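Long-range contacts in alternansucrase (Leuconostoc mesenteroides, PDB 6HVG), which is a large multidomain enzyme of glycoside hydrolase family 70, combining a (beta/alpha)8-barrel domain with repeats of the choline-binding, cell-wall-binding type: residues Asn700-Leu705 and Ala865-Lys871; Gln1310-Thr1314 and Tyr1325-Gly1330; Gly834-Glu838 and Gln1061-Ile1067. All blocks are in the same frame, centred on the assembly; numbering follows the deposited sequence.

Contact 1. Residues Asn700-Leu705 and Ala865-Lys871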
loop_
_atom_site.group_PDB
_atom_site.type_symbol
_atom_site.label_atom_id
_atom_site.label_comp_id
_atom_site.label_asym_id
_atom_site.label_seq_id
_atom_site.Cartn_x
_atom_site.Cartn_y
_atom_site.Cartn_z
ATOM N N ASN A 700 1.674 -25.350 14.860
ATOM C CA ASN A 700 2.517 -26.080 15.778
ATOM C C ASN A 700 4.012 -25.824 15.571
ATOM O O ASN A 700 4.468 -25.495 14.464
ATOM C CB ASN A 700 2.249 -27.572 15.662
ATOM C CG ASN A 700 0.996 -27.985 16.378
ATOM O OD1 ASN A 700 0.267 -27.153 16.910
ATOM N ND2 ASN A 700 0.717 -29.277 16.368
ATOM N N MET A 701 4.763 -25.969 16.659
ATOM C CA MET A 701 6.206 -25.853 16.626
ATOM C C MET A 701 6.791 -26.902 15.689
ATOM O O MET A 701 7.863 -26.699 15.140
ATOM C CB MET A 701 6.784 -26.031 18.021
ATOM C CG MET A 701 6.268 -25.058 19.073
ATOM S SD MET A 701 6.583 -23.317 18.761
ATOM C CE MET A 701 8.366 -23.291 18.875
ATOM N N TRP A 702 6.087 -28.020 15.512
ATOM C CA TRP A 702 6.421 -29.034 14.491
ATOM C C TRP A 702 6.840 -28.431 13.155
ATOM O O TRP A 702 7.755 -28.933 12.522
ATOM C CB TRP A 702 5.229 -29.983 14.244
ATOM C CG TRP A 702 5.531 -31.161 13.337
ATOM C CD1 TRP A 702 6.271 -32.282 13.657
ATOM C CD2 TRP A 702 5.096 -31.350 11.989
ATOM N NE1 TRP A 702 6.334 -33.143 12.579
ATOM C CE2 TRP A 702 5.619 -32.595 11.544
ATOM C CE3 TRP A 702 4.324 -30.589 11.103
ATOM C CZ2 TRP A 702 5.383 -33.087 10.264
ATOM C CZ3 TRP A 702 4.103 -31.074 9.824
ATOM C CH2 TRP A 702 4.636 -32.313 9.418
ATOM N N TYR A 703 6.181 -27.357 12.735
ATOM C CA TYR A 703 6.465 -26.765 11.423
ATOM C C TYR A 703 7.887 -26.220 11.266
ATOM O O TYR A 703 8.389 -26.151 10.143
ATOM C CB TYR A 703 5.424 -25.699 11.055
ATOM C CG TYR A 703 4.088 -26.313 10.677
ATOM C CD1 TYR A 703 3.914 -26.927 9.446
ATOM C CD2 TYR A 703 3.007 -26.304 11.564
ATOM C CE1 TYR A 703 2.710 -27.502 9.099
ATOM C CE2 TYR A 703 1.804 -26.885 11.231
ATOM C CZ TYR A 703 1.667 -27.482 9.998
ATOM O OH TYR A 703 0.480 -28.052 9.666
ATOM N N PHE A 704 8.529 -25.854 12.373
ATOM C CA PHE A 704 9.918 -25.399 12.328
ATOM C C PHE A 704 10.872 -26.470 11.796
ATOM O O PHE A 704 11.905 -26.137 11.201
ATOM C CB PHE A 704 10.399 -24.964 13.705
ATOM C CG PHE A 704 9.936 -23.596 14.118
ATOM C CD1 PHE A 704 10.546 -22.482 13.638
ATOM C CD2 PHE A 704 8.913 -23.445 15.030
ATOM C CE1 PHE A 704 10.142 -21.223 14.049
ATOM C CE2 PHE A 704 8.504 -22.192 15.452
ATOM C CZ PHE A 704 9.114 -21.077 14.954
ATOM N N LEU A 705 10.535 -27.735 12.012
ATOM C CA LEU A 705 11.408 -28.839 11.635
ATOM C C LEU A 705 11.518 -29.033 10.121
ATOM O O LEU A 705 12.606 -29.362 9.638
ATOM C CB LEU A 705 10.933 -30.147 12.290
ATOM C CG LEU A 705 10.844 -30.183 13.822
ATOM C CD1 LEU A 705 10.409 -31.547 14.325
ATOM C CD2 LEU A 705 12.171 -29.819 14.464
ATOM N N ALA A 865 13.888 -30.967 17.505
ATOM C CA ALA A 865 12.836 -31.976 17.569
ATOM C C ALA A 865 11.631 -31.362 18.267
ATOM O O ALA A 865 11.713 -30.267 18.815
ATOM C CB ALA A 865 13.311 -33.199 18.330
ATOM N N THR A 866 10.506 -32.054 18.204
ATOM C CA THR A 866 9.285 -31.611 18.872
ATOM C C THR A 866 8.544 -32.808 19.388
ATOM O O THR A 866 8.591 -33.887 18.780
ATOM C CB THR A 866 8.305 -30.835 17.945
ATOM O OG1 THR A 866 7.982 -31.616 16.790
ATOM C CG2 THR A 866 8.874 -29.472 17.503
ATOM N N ASP A 867 7.859 -32.616 20.508
ATOM C CA ASP A 867 6.989 -33.641 21.026
ATOM C C ASP A 867 5.710 -33.598 20.203
ATOM O O ASP A 867 4.647 -33.279 20.714
ATOM C CB ASP A 867 6.711 -33.402 22.503
ATOM C CG ASP A 867 5.898 -34.518 23.130
ATOM O OD1 ASP A 867 5.982 -35.682 22.659
ATOM O OD2 ASP A 867 5.138 -34.201 24.065
ATOM N N SER A 868 5.840 -33.899 18.911
ATOM C CA SER A 868 4.760 -33.742 17.958
ATOM C C SER A 868 5.123 -34.395 16.630
ATOM O O SER A 868 6.295 -34.515 16.281
ATOM C CB SER A 868 4.484 -32.259 17.740
ATOM O OG SER A 868 3.529 -32.084 16.721
ATOM N N SER A 869 4.107 -34.826 15.892
ATOM C CA SER A 869 4.295 -35.529 14.626
ATOM C C SER A 869 3.585 -34.852 13.454
ATOM O O SER A 869 3.680 -35.331 12.323
ATOM C CB SER A 869 3.767 -36.958 14.776
ATOM O OG SER A 869 4.026 -37.739 13.621
ATOM N N GLY A 870 2.901 -33.731 13.701
ATOM C CA GLY A 870 2.158 -33.039 12.634
ATOM C C GLY A 870 1.247 -31.939 13.144
ATOM O O GLY A 870 1.467 -31.393 14.218
ATOM N N LYS A 871 0.212 -31.619 12.364
ATOM C CA LYS A 871 -0.842 -30.664 12.769
ATOM C C LYS A 871 -1.529 -31.029 14.092
ATOM O O LYS A 871 -1.830 -30.145 14.889
ATOM C CB LYS A 871 -1.951 -30.619 11.713
ATOM C CG LYS A 871 -1.546 -30.202 10.309
ATOM C CD LYS A 871 -2.750 -30.083 9.368
ATOM C CE LYS A 871 -3.344 -31.447 9.012
ATOM N NZ LYS A 871 -4.580 -31.348 8.183
#
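Trp702 sits at the centre of this contact. Its t chi1 and chi2 of 74° lay the indole under the backbone of Ser869-Gly870. Gly870 CA stands 3.5 Å from the centroid of the six-membered ring, 15° off its normal, a CH-pi contact. Ser869 C reaches the same face, 3.4 Å from Trp702 NE1. At the ring edge, Trp702 CD1 is 3.6 Å from Thr866 OG1. Thr866 is in the p rotamer, which makes a weak bond from its OG1 to Ser868 O (3.4 Å) and sets its CG2 3.8 Å from Met701 C. Leu705, with m chi1 and t chi2, packs its CD1 3.5 Å from Thr866 OG1. Asn700, m, gives a hydrogen bond across the segments, from Asn700 ND2 to Gly870 O (3.1 Å). Tyr703 brings its OH to 3.0 Å from Lys871 CG, a tight approach. Met701 and Phe704 lead their side chains the other way, toward Leu881 and Met813. The residues from Met701 to Leu705 have helical angles and follow barrel helix 681-692. The segment 865-871 leaves strand 862-866 and enters the loop that leads to strand 881-885. The pairing is a barrel loop packed on an antiparallel beta-sheet domain, as in the catalytic core of family 70 enzymes.

Contact 2. Residues Gln1310-Thr1314 and Tyr1325-Gly1330; sequences QAKDT and YFDKDG
Two antiparallel segments flank the open end of a beta hairpin, strands 1314-1317 and 1323-1326. Thr1314 and Phe1326 form a hydrogen-bonded pair, CA atoms 5.5 Å apart, side chains on one face. Phe1326 N donates to Thr1314 O (3.0 Å), and Thr1314 N to Phe1326 O (3.1 Å). Asp1313, at phi/psi 56/60, makes a G1 beta bulge with Thr1314 opposite Phe1326. Asp1313 N bonds Asp1327 O (3.1 Å) and, weakly, Phe1326 O (2.8 Å). Beyond it, Lys1312 CA is 4.4 Å from Gly1330 CA. Asp1327-Gly1330 is a type I turn, closed by Gly1330 N to Asp1327 O (3.0 Å). Gly1330, at 99/20, lies where a CB would clash with Gln1310 NE2.

The side chains complete the pattern. Tyr1325, t, donates its OH to Asp1313 OD1 (3.0 Å; chi1 t). Asp1313 OD2 takes a weak bond from Ser1348 N. Thr1314 OG1 pairs with Trp1265 O. Asp1327 OD1 accepts from Tyr1331 N and, weakly, from Gly1330 N (3.0 Å). Gln1310, extended, gives Gly1330 O a weak bond from NE2 (3.4 Å). One water accepts from Gln1310 NE2 (3.3 Å) and lies 2.7 Å from Ala1311 O and 2.6 Å from Gly1330 O. Phe1326, m, offers a ring face to Ala1311 CB, 4.3 Å from the centroid.

The YFDKDG sequence and the hairpin are characteristic of a cell-wall-binding repeat. Main-chain bonds secure the register, while the Asp1313 and Asp1327 carboxylates, the Tyr1325 hydroxyl and a glycine without a CB at 1330 fit the bulge and turn around it.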
loop_
_atom_site.group_PDB
_atom_site.type_symbol
_atom_site.label_atom_id
_atom_site.label_comp_id
_atom_site.label_asym_id
_atom_site.label_seq_id
_atom_site.Cartn_x
_atom_site.Cartn_y
_atom_site.Cartn_z
ATOM N N GLN A 1310 -9.541 23.278 -37.278
ATOM C CA GLN A 1310 -10.494 22.282 -37.706
ATOM C C GLN A 1310 -10.238 20.934 -37.072
ATOM O O GLN A 1310 -9.095 20.507 -36.965
ATOM C CB GLN A 1310 -10.461 22.132 -39.222
ATOM C CG GLN A 1310 -11.720 21.440 -39.761
ATOM C CD GLN A 1310 -11.687 21.185 -41.245
ATOM O OE1 GLN A 1310 -10.755 21.599 -41.928
ATOM N NE2 GLN A 1310 -12.702 20.483 -41.752
ATOM N N ALA A 1311 -11.317 20.268 -36.667
ATOM C CA ALA A 1311 -11.239 18.933 -36.082
ATOM C C ALA A 1311 -10.998 17.917 -37.174
ATOM O O ALA A 1311 -11.817 17.742 -38.069
ATOM C CB ALA A 1311 -12.540 18.601 -35.341
ATOM N N LYS A 1312 -9.872 17.236 -37.096
ATOM C CA LYS A 1312 -9.564 16.103 -37.976
ATOM C C LYS A 1312 -9.019 14.960 -37.165
ATOM O O LYS A 1312 -8.112 15.159 -36.361
ATOM C CB LYS A 1312 -8.501 16.462 -39.025
ATOM C CG LYS A 1312 -8.878 17.622 -39.897
ATOM C CD LYS A 1312 -7.929 17.773 -41.070
ATOM C CE LYS A 1312 -8.454 18.857 -41.998
ATOM N NZ LYS A 1312 -7.574 19.100 -43.159
ATOM N N ASP A 1313 -9.574 13.766 -37.388
ATOM C CA ASP A 1313 -9.096 12.535 -36.768
ATOM C C ASP A 1313 -9.092 12.699 -35.251
ATOM O O ASP A 1313 -8.054 12.638 -34.607
ATOM C CB ASP A 1313 -7.712 12.185 -37.321
ATOM C CG ASP A 1313 -7.192 10.847 -36.837
ATOM O OD1 ASP A 1313 -8.010 9.947 -36.526
ATOM O OD2 ASP A 1313 -5.939 10.709 -36.808
ATOM N N THR A 1314 -10.273 12.961 -34.711
ATOM C CA THR A 1314 -10.416 13.258 -33.302
ATOM C C THR A 1314 -11.862 13.139 -32.867
ATOM O O THR A 1314 -12.771 13.294 -33.668
ATOM C CB THR A 1314 -9.923 14.665 -32.979
ATOM O OG1 THR A 1314 -9.747 14.799 -31.580
ATOM C CG2 THR A 1314 -10.914 15.701 -33.431
ATOM N N TYR A 1325 -17.284 11.804 -33.802
ATOM C CA TYR A 1325 -15.968 11.525 -34.360
ATOM C C TYR A 1325 -15.809 12.204 -35.732
ATOM O O TYR A 1325 -16.658 12.073 -36.606
ATOM C CB TYR A 1325 -15.750 10.020 -34.506
ATOM C CG TYR A 1325 -14.445 9.719 -35.151
ATOM C CD1 TYR A 1325 -13.248 10.011 -34.507
ATOM C CD2 TYR A 1325 -14.379 9.197 -36.419
ATOM C CE1 TYR A 1325 -12.035 9.785 -35.122
ATOM C CE2 TYR A 1325 -13.166 8.965 -37.031
ATOM C CZ TYR A 1325 -12.010 9.271 -36.382
ATOM O OH TYR A 1325 -10.801 9.016 -36.974
ATOM N N PHE A 1326 -14.708 12.930 -35.895
ATOM C CA PHE A 1326 -14.379 13.579 -37.142
ATOM C C PHE A 1326 -13.233 12.836 -37.808
ATOM O O PHE A 1326 -12.165 12.674 -37.204
ATOM C CB PHE A 1326 -14.004 15.065 -36.901
ATOM C CG PHE A 1326 -15.175 15.913 -36.521
ATOM C CD1 PHE A 1326 -15.685 15.862 -35.252
ATOM C CD2 PHE A 1326 -15.792 16.730 -37.445
ATOM C CE1 PHE A 1326 -16.781 16.620 -34.902
ATOM C CE2 PHE A 1326 -16.887 17.491 -37.100
ATOM C CZ PHE A 1326 -17.387 17.436 -35.829
ATOM N N ASP A 1327 -13.449 12.425 -39.059
ATOM C CA ASP A 1327 -12.478 11.618 -39.813
ATOM C C ASP A 1327 -11.249 12.401 -40.261
ATOM O O ASP A 1327 -11.136 13.610 -40.016
ATOM C CB ASP A 1327 -13.169 10.908 -40.994
ATOM C CG ASP A 1327 -13.738 11.867 -42.053
ATOM O OD1 ASP A 1327 -13.170 12.960 -42.263
ATOM O OD2 ASP A 1327 -14.753 11.514 -42.701
ATOM N N LYS A 1328 -10.327 11.707 -40.914
ATOM C CA LYS A 1328 -9.123 12.335 -41.439
ATOM C C LYS A 1328 -9.419 13.524 -42.340
ATOM O O LYS A 1328 -8.697 14.519 -42.307
ATOM C CB LYS A 1328 -8.328 11.318 -42.230
ATOM C CG LYS A 1328 -7.671 10.181 -41.454
ATOM C CD LYS A 1328 -6.997 9.203 -42.419
ATOM C CE LYS A 1328 -7.884 8.794 -43.619
ATOM N NZ LYS A 1328 -7.228 7.835 -44.543
ATOM N N ASP A 1329 -10.494 13.442 -43.114
ATOM C CA ASP A 1329 -10.884 14.534 -44.039
ATOM C C ASP A 1329 -11.500 15.761 -43.373
ATOM O O ASP A 1329 -11.639 16.796 -43.998
ATOM C CB ASP A 1329 -11.832 13.983 -45.112
ATOM C CG ASP A 1329 -11.149 12.952 -46.023
ATOM O OD1 ASP A 1329 -9.916 13.003 -46.173
ATOM O OD2 ASP A 1329 -11.840 12.090 -46.590
ATOM N N GLY A 1330 -11.859 15.634 -42.102
ATOM C CA GLY A 1330 -12.370 16.738 -41.302
ATOM C C GLY A 1330 -13.881 16.738 -41.200
ATOM O O GLY A 1330 -14.476 17.761 -40.861
HETATM O O HOH W 1 -13.807 19.343 -38.876
#

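Contact 3. Residues Gly834-Glu838 and Gln1061-Ile1067; sequences GQYME and QSTNVVI
Tyr836 buries the most surface here, followed by Gln1061 and Gln835. Gln835-Glu838 is a type II turn, with Tyr836 at -67/124, Met837 at 60/30, and Glu838 N bonded to Gln835 O (3.2 Å). Tyr836 CA lies 5.5 Å from Thr1063 CA, at the first turn of helix 1063-1075, which follows Ser1062 at the N-cap position. With chi1 t and chi2 64°, the Tyr836 ring lies against the first turn of the helix. Thr1063 CG2 sits over its face, 3.5 Å from the centroid and 3° off the normal. Val1066 CG1 meets the ring edge at Tyr836 CD2 (3.8 Å), and Ile1067 CG1 approaches Tyr836 CE2 (3.6 Å). The helix joins neighbouring parallel strands 1045-1047 and 1081-1083 of the (beta/alpha)8 barrel, a beta-alpha-beta crossover. The turn belongs to the loop beyond barrel strand 821-825. The Tyr836 OH bonds Gly1048 O, and its ring lies nearly parallel to that of Tyr826. No hydrogen bond links the two segments. Gln1061, with m chi1 and t chi2, presents CB to Gln835 NE2 at 3.3 Å and turns OE1 to Ser1058 OG and Thr1057 OG1. Gln835, with m chi1 and m chi2, gives OE1 a weak bond from Thr1057 N. Met837 SD adds a contact with Val1066 CG1 (4.0 Å).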
loop_
_atom_site.group_PDB
_atom_site.type_symbol
_atom_site.label_atom_id
_atom_site.label_comp_id
_atom_site.label_asym_id
_atom_site.label_seq_id
_atom_site.Cartn_x
_atom_site.Cartn_y
_atom_site.Cartn_z
ATOM N N GLY A 834 10.079 8.084 20.642
ATOM C CA GLY A 834 10.781 8.993 21.506
ATOM C C GLY A 834 12.243 9.011 21.141
ATOM O O GLY A 834 12.612 8.856 19.983
ATOM N N GLN A 835 13.075 9.174 22.156
ATOM C CA GLN A 835 14.493 9.432 21.987
ATOM C C GLN A 835 15.290 8.139 21.851
ATOM O O GLN A 835 14.860 7.090 22.314
ATOM C CB GLN A 835 14.975 10.239 23.188
ATOM C CG GLN A 835 14.364 11.621 23.229
ATOM C CD GLN A 835 14.918 12.527 22.155
ATOM O OE1 GLN A 835 14.177 13.211 21.471
ATOM N NE2 GLN A 835 16.236 12.545 22.018
ATOM N N TYR A 836 16.454 8.220 21.214
ATOM C CA TYR A 836 17.258 7.026 20.937
ATOM C C TYR A 836 17.774 6.441 22.223
ATOM O O TYR A 836 18.424 7.133 22.998
ATOM C CB TYR A 836 18.430 7.343 20.003
ATOM C CG TYR A 836 19.172 6.114 19.505
ATOM C CD1 TYR A 836 18.550 5.177 18.696
ATOM C CD2 TYR A 836 20.496 5.887 19.849
ATOM C CE1 TYR A 836 19.222 4.065 18.245
ATOM C CE2 TYR A 836 21.180 4.775 19.389
ATOM C CZ TYR A 836 20.536 3.868 18.593
ATOM O OH TYR A 836 21.211 2.757 18.150
ATOM N N MET A 837 17.466 5.165 22.452
ATOM C CA MET A 837 17.873 4.453 23.658
ATOM C C MET A 837 17.339 5.096 24.937
ATOM O O MET A 837 17.971 5.008 25.985
ATOM C CB MET A 837 19.402 4.339 23.697
ATOM C CG MET A 837 19.894 2.945 23.370
ATOM S SD MET A 837 21.664 2.897 22.997
ATOM C CE MET A 837 21.452 2.050 21.430
ATOM N N GLU A 838 16.174 5.737 24.851
ATOM C CA GLU A 838 15.618 6.460 25.997
ATOM C C GLU A 838 15.225 5.527 27.120
ATOM O O GLU A 838 15.396 5.859 28.303
ATOM C CB GLU A 838 14.387 7.288 25.607
ATOM C CG GLU A 838 13.854 8.137 26.757
ATOM C CD GLU A 838 12.934 9.250 26.310
ATOM O OE1 GLU A 838 11.891 8.941 25.688
ATOM O OE2 GLU A 838 13.260 10.428 26.593
ATOM N N GLN A 1061 21.513 14.223 22.338
ATOM C CA GLN A 1061 20.698 12.989 22.321
ATOM C C GLN A 1061 20.451 12.426 20.910
ATOM O O GLN A 1061 19.609 11.544 20.721
ATOM C CB GLN A 1061 19.349 13.243 22.982
ATOM C CG GLN A 1061 19.424 13.849 24.369
ATOM C CD GLN A 1061 18.103 14.463 24.796
ATOM O OE1 GLN A 1061 17.904 15.678 24.680
ATOM N NE2 GLN A 1061 17.187 13.626 25.272
ATOM N N SER A 1062 21.173 12.946 19.920
ATOM C CA SER A 1062 21.088 12.421 18.583
ATOM C C SER A 1062 21.676 11.013 18.550
ATOM O O SER A 1062 22.724 10.750 19.140
ATOM C CB SER A 1062 21.854 13.306 17.624
ATOM O OG SER A 1062 21.393 14.621 17.725
ATOM N N THR A 1063 21.003 10.141 17.811
ATOM C CA THR A 1063 21.351 8.737 17.708
ATOM C C THR A 1063 22.853 8.473 17.618
ATOM O O THR A 1063 23.390 7.700 18.391
ATOM C CB THR A 1063 20.616 8.113 16.499
ATOM O OG1 THR A 1063 19.208 8.069 16.769
ATOM C CG2 THR A 1063 21.086 6.701 16.213
ATOM N N ASN A 1064 23.530 9.121 16.679
ATOM C CA ASN A 1064 24.936 8.817 16.395
ATOM C C ASN A 1064 25.913 9.302 17.482
ATOM O O ASN A 1064 27.004 8.739 17.645
ATOM C CB ASN A 1064 25.329 9.375 15.021
ATOM C CG ASN A 1064 24.629 8.664 13.871
ATOM O OD1 ASN A 1064 24.032 7.592 14.036
ATOM N ND2 ASN A 1064 24.706 9.261 12.686
ATOM N N VAL A 1065 25.523 10.343 18.216
ATOM C CA VAL A 1065 26.265 10.757 19.403
ATOM C C VAL A 1065 26.136 9.666 20.455
ATOM O O VAL A 1065 27.135 9.172 20.983
ATOM C CB VAL A 1065 25.754 12.107 19.952
ATOM C CG1 VAL A 1065 26.369 12.409 21.315
ATOM C CG2 VAL A 1065 26.056 13.240 18.963
ATOM N N VAL A 1066 24.902 9.258 20.717
ATOM C CA VAL A 1066 24.629 8.168 21.665
ATOM C C VAL A 1066 25.357 6.873 21.279
ATOM O O VAL A 1066 25.925 6.225 22.138
ATOM C CB VAL A 1066 23.112 7.919 21.841
ATOM C CG1 VAL A 1066 22.844 6.689 22.684
ATOM C CG2 VAL A 1066 22.465 9.128 22.501
ATOM N N ILE A 1067 25.366 6.509 20.000
ATOM C CA ILE A 1067 26.040 5.282 19.560
ATOM C C ILE A 1067 27.524 5.334 19.928
ATOM O O ILE A 1067 28.075 4.330 20.382
ATOM C CB ILE A 1067 25.839 5.007 18.045
ATOM C CG1 ILE A 1067 24.384 4.620 17.756
ATOM C CG2 ILE A 1067 26.730 3.874 17.545
ATOM C CD1 ILE A 1067 23.984 4.739 16.295
#

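How the contacts relate
From the N terminus, the chain first meets contact 1 at 700-705, after barrel helix 681-692. It runs through barrel strands 745-747 and 821-825 and passes 834-838, where contact 3 opens. Contact 1 then closes at 865-871. Contact 3 closes only at 1061-1067, after most of the antiparallel sheet domain and barrel strand 1045-1047. The two therefore cross. Contact 1 joins the barrel to the sheet domain, and contact 3 joins two parts of the barrel. Their centres are 42 Å apart. Contact 2 follows in series and closes a short hairpin loop in a cell-wall-binding-type repeat. Its centre lies 72 Å from that of contact 1 and 67 Å from that of contact 3.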